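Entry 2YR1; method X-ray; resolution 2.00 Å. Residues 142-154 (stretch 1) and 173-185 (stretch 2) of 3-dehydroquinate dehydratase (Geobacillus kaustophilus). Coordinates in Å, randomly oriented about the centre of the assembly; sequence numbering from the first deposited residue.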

# COMPACT_ATOMS: atom_id res chain seq x y z
N LEU A 142 13.58 22.92 -9.78
CA LEU A 142 12.34 23.05 -10.50
C LEU A 142 11.52 21.78 -10.51
O LEU A 142 11.97 20.73 -10.99
CB LEU A 142 12.59 23.49 -11.95
CG LEU A 142 11.31 23.67 -12.77
CD1 LEU A 142 10.51 24.81 -12.17
CD2 LEU A 142 11.63 23.96 -14.23
N VAL A 143 10.31 21.89 -9.97
CA VAL A 143 9.36 20.79 -9.94
C VAL A 143 8.35 21.10 -11.05
O VAL A 143 7.75 22.17 -11.05
CB VAL A 143 8.61 20.73 -8.57
CG1 VAL A 143 7.54 19.64 -8.61
CG2 VAL A 143 9.59 20.47 -7.45
N VAL A 144 8.19 20.21 -12.02
CA VAL A 144 7.20 20.45 -13.05
C VAL A 144 6.07 19.48 -12.81
O VAL A 144 6.27 18.25 -12.82
CB VAL A 144 7.75 20.27 -14.45
CG1 VAL A 144 6.62 20.52 -15.48
CG2 VAL A 144 8.89 21.27 -14.66
N SER A 145 4.88 20.02 -12.61
CA SER A 145 3.74 19.21 -12.28
C SER A 145 2.52 19.27 -13.17
O SER A 145 2.39 20.12 -14.06
CB SER A 145 3.32 19.51 -10.84
OG SER A 145 2.99 20.88 -10.68
N ARG A 146 1.61 18.35 -12.89
CA ARG A 146 0.35 18.19 -13.58
C ARG A 146 -0.60 17.61 -12.54
O ARG A 146 -0.23 16.64 -11.86
CB ARG A 146 0.48 17.19 -14.72
CG ARG A 146 -0.68 17.20 -15.69
CD ARG A 146 -0.61 18.44 -16.58
NE ARG A 146 -1.12 18.18 -17.93
CZ ARG A 146 -2.41 18.05 -18.23
NH1 ARG A 146 -3.32 18.16 -17.28
NH2 ARG A 146 -2.78 17.78 -19.48
N HIS A 147 -1.79 18.18 -12.43
CA HIS A 147 -2.79 17.70 -11.49
C HIS A 147 -4.12 17.42 -12.21
O HIS A 147 -4.65 18.28 -12.93
CB HIS A 147 -2.99 18.73 -10.37
CG HIS A 147 -1.71 19.21 -9.75
ND1 HIS A 147 -1.24 18.74 -8.54
CD2 HIS A 147 -0.77 20.09 -10.19
CE1 HIS A 147 -0.07 19.31 -8.27
NE2 HIS A 147 0.23 20.13 -9.26
N TYR A 148 -4.66 16.22 -12.01
CA TYR A 148 -5.93 15.82 -12.61
C TYR A 148 -6.97 15.67 -11.50
O TYR A 148 -7.02 14.65 -10.84
CB TYR A 148 -5.77 14.48 -13.33
CG TYR A 148 -4.88 14.58 -14.54
CD1 TYR A 148 -5.31 15.22 -15.70
CD2 TYR A 148 -3.58 14.07 -14.51
CE1 TYR A 148 -4.47 15.36 -16.80
CE2 TYR A 148 -2.73 14.20 -15.61
CZ TYR A 148 -3.18 14.85 -16.75
OH TYR A 148 -2.36 14.98 -17.83
N PHE A 149 -7.80 16.69 -11.30
CA PHE A 149 -8.80 16.65 -10.23
C PHE A 149 -10.12 15.99 -10.58
O PHE A 149 -10.89 15.64 -9.68
CB PHE A 149 -9.07 18.06 -9.70
CG PHE A 149 -8.16 18.47 -8.57
CD1 PHE A 149 -8.60 18.42 -7.25
CD2 PHE A 149 -6.85 18.88 -8.83
CE1 PHE A 149 -7.75 18.77 -6.20
CE2 PHE A 149 -5.99 19.23 -7.78
CZ PHE A 149 -6.44 19.17 -6.47
N ASP A 150 -10.39 15.80 -11.87
CA ASP A 150 -11.66 15.22 -12.27
C ASP A 150 -11.64 13.72 -12.58
O ASP A 150 -12.68 13.14 -12.89
CB ASP A 150 -12.22 15.99 -13.48
CG ASP A 150 -12.43 17.46 -13.18
OD1 ASP A 150 -12.85 17.78 -12.05
OD2 ASP A 150 -12.18 18.31 -14.06
N GLY A 151 -10.48 13.10 -12.49
CA GLY A 151 -10.40 11.69 -12.77
C GLY A 151 -8.97 11.24 -12.88
O GLY A 151 -8.06 11.98 -12.55
N THR A 152 -8.78 10.02 -13.38
CA THR A 152 -7.46 9.43 -13.54
C THR A 152 -7.26 9.03 -15.00
O THR A 152 -7.87 8.08 -15.50
CB THR A 152 -7.34 8.19 -12.63
OG1 THR A 152 -7.50 8.60 -11.27
CG2 THR A 152 -5.97 7.51 -12.81
N PRO A 153 -6.42 9.79 -15.73
CA PRO A 153 -6.18 9.45 -17.14
C PRO A 153 -5.49 8.10 -17.31
O PRO A 153 -5.06 7.48 -16.33
CB PRO A 153 -5.33 10.62 -17.65
CG PRO A 153 -4.78 11.25 -16.44
CD PRO A 153 -5.82 11.08 -15.37
N ARG A 154 -5.38 7.64 -18.55
CA ARG A 154 -4.74 6.36 -18.78
C ARG A 154 -3.25 6.40 -18.43
O ARG A 154 -2.62 7.45 -18.48
CB ARG A 154 -4.93 5.92 -20.22
CG ARG A 154 -4.51 4.49 -20.46
CD ARG A 154 -4.96 4.00 -21.82
NE ARG A 154 -5.13 2.55 -21.83
CZ ARG A 154 -5.79 1.88 -22.77
NH1 ARG A 154 -6.35 2.53 -23.79
NH2 ARG A 154 -5.91 0.56 -22.68
N ALA A 173 9.66 15.61 -11.42
CA ALA A 173 8.42 15.53 -12.18
C ALA A 173 7.29 15.17 -11.23
O ALA A 173 7.42 14.24 -10.43
CB ALA A 173 8.54 14.46 -13.25
N LYS A 174 6.17 15.90 -11.30
CA LYS A 174 5.06 15.59 -10.40
C LYS A 174 3.72 15.41 -11.10
O LYS A 174 3.35 16.20 -11.97
CB LYS A 174 4.95 16.68 -9.33
CG LYS A 174 3.73 16.54 -8.41
CD LYS A 174 3.62 17.69 -7.41
CE LYS A 174 2.29 17.61 -6.67
NZ LYS A 174 1.86 18.90 -6.07
N VAL A 175 3.00 14.34 -10.76
CA VAL A 175 1.66 14.11 -11.31
C VAL A 175 0.69 13.65 -10.21
O VAL A 175 1.01 12.74 -9.43
CB VAL A 175 1.61 13.03 -12.44
CG1 VAL A 175 2.42 13.47 -13.67
CG2 VAL A 175 2.13 11.72 -11.92
N ALA A 176 -0.47 14.28 -10.12
CA ALA A 176 -1.47 13.86 -9.14
C ALA A 176 -2.79 13.55 -9.86
O ALA A 176 -3.14 14.22 -10.83
CB ALA A 176 -1.66 14.94 -8.05
N VAL A 177 -3.51 12.53 -9.41
CA VAL A 177 -4.77 12.17 -10.03
C VAL A 177 -5.86 11.95 -9.00
O VAL A 177 -5.58 11.77 -7.81
CB VAL A 177 -4.66 10.89 -10.91
CG1 VAL A 177 -3.68 11.12 -12.07
CG2 VAL A 177 -4.20 9.69 -10.05
N MET A 178 -7.11 11.98 -9.46
CA MET A 178 -8.27 11.74 -8.58
C MET A 178 -8.84 10.41 -9.01
O MET A 178 -9.44 10.29 -10.09
CB MET A 178 -9.34 12.81 -8.74
CG MET A 178 -10.49 12.63 -7.76
SD MET A 178 -9.93 13.01 -6.12
CE MET A 178 -10.71 14.63 -5.88
N PRO A 179 -8.63 9.37 -8.19
CA PRO A 179 -9.14 8.04 -8.54
C PRO A 179 -10.65 7.95 -8.31
O PRO A 179 -11.17 8.58 -7.42
CB PRO A 179 -8.36 7.12 -7.60
CG PRO A 179 -8.27 7.93 -6.37
CD PRO A 179 -7.93 9.33 -6.89
N LYS A 180 -11.32 7.14 -9.11
CA LYS A 180 -12.76 6.99 -8.96
C LYS A 180 -13.02 5.52 -8.65
O LYS A 180 -14.16 5.09 -8.46
CB LYS A 180 -13.47 7.40 -10.25
CG LYS A 180 -13.28 8.86 -10.63
CD LYS A 180 -13.72 9.79 -9.51
CE LYS A 180 -13.54 11.25 -9.88
NZ LYS A 180 -14.44 11.65 -10.98
N SER A 181 -11.93 4.77 -8.56
CA SER A 181 -12.00 3.34 -8.28
C SER A 181 -10.62 2.80 -7.87
O SER A 181 -9.61 3.45 -8.09
CB SER A 181 -12.42 2.60 -9.54
OG SER A 181 -11.31 2.55 -10.43
N PRO A 182 -10.58 1.61 -7.26
CA PRO A 182 -9.31 1.02 -6.85
C PRO A 182 -8.43 0.81 -8.08
O PRO A 182 -7.20 0.98 -8.04
CB PRO A 182 -9.74 -0.30 -6.20
CG PRO A 182 -11.01 0.11 -5.51
CD PRO A 182 -11.71 0.95 -6.57
N GLU A 183 -9.07 0.45 -9.19
CA GLU A 183 -8.30 0.25 -10.40
C GLU A 183 -7.52 1.51 -10.77
O GLU A 183 -6.38 1.41 -11.22
CB GLU A 183 -9.20 -0.18 -11.56
CG GLU A 183 -8.41 -0.49 -12.82
CD GLU A 183 -7.18 -1.35 -12.53
OE1 GLU A 183 -6.06 -1.02 -13.02
OE2 GLU A 183 -7.34 -2.36 -11.81
N ASP A 184 -8.12 2.68 -10.56
CA ASP A 184 -7.45 3.95 -10.85
C ASP A 184 -6.22 4.13 -9.99
O ASP A 184 -5.22 4.68 -10.44
CB ASP A 184 -8.37 5.14 -10.61
CG ASP A 184 -9.35 5.36 -11.73
OD1 ASP A 184 -9.10 4.91 -12.88
OD2 ASP A 184 -10.38 6.01 -11.44
N VAL A 185 -6.31 3.69 -8.74
CA VAL A 185 -5.18 3.81 -7.82
C VAL A 185 -4.01 2.98 -8.34
O VAL A 185 -2.87 3.44 -8.33
CB VAL A 185 -5.58 3.35 -6.39
CG1 VAL A 185 -4.39 3.42 -5.48
CG2 VAL A 185 -6.69 4.25 -5.86
O HOH W 1 -7.53 5.28 -15.12
O HOH W 2 -10.88 8.55 -13.42
O HOH W 3 -10.30 6.57 -15.61

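The most unusual feature of this contact is the close approach of Lys 174 to His 147 on one face of a parallel sheet: Lys 174 NZ lies 3.0 Å from His 147 CE1, at the edge of the imidazole and near its plane. Four successive t rotamers extend the lysine, carrying NZ to the ring. The imidazole is also tied within its own strand, where His 147 NE2 donates to Ser 145 OG at 3.2 Å.

Beneath these side chains, the strand that includes residues 142-147 runs parallel to strand 173-177, their axes 11° apart and 4.6 Å at closest approach. Lys 174 N donates to Val 144 O (2.8 Å, 163°), and Arg 146 N returns a weak bond to Lys 174 O (2.9 Å), bent to 130°. Ala 176 N then donates to Arg 146 O (2.9 Å, 156°), and Tyr 148 N to Ala 176 O (2.8 Å, 164°). Ser 145 and His 147 share a face with Lys 174 and Ala 176, while Arg 146 and Tyr 148 lie on the other with Val 175 and Val 177. There, Val 177 CG1 meets Tyr 148 CD2 at 3.8 Å and Pro 153 CD at 3.9 Å, an apolar cluster.

Met 178 N donates to Gly 151 O (3.2 Å, 161°), and the Lys 180 side chain reaches back so that NZ donates to Asp 150 O at 3.0 Å. Thr 152 points toward stretch 2; its OG1 gives Met 178 O a weak bond at 2.8 Å, and its CB lies 3.6 Å from Asp 184 CG. Water 2 bridges this pair, accepting from Thr 152 N (2.6 Å) and donating to Asp 184 OD2 (3.3 Å). Asp 184 OD2 also accepts from Lys 180 N at 2.8 Å, while Ser 181 OG caps the helix by accepting from Asp 184 N at 3.2 Å.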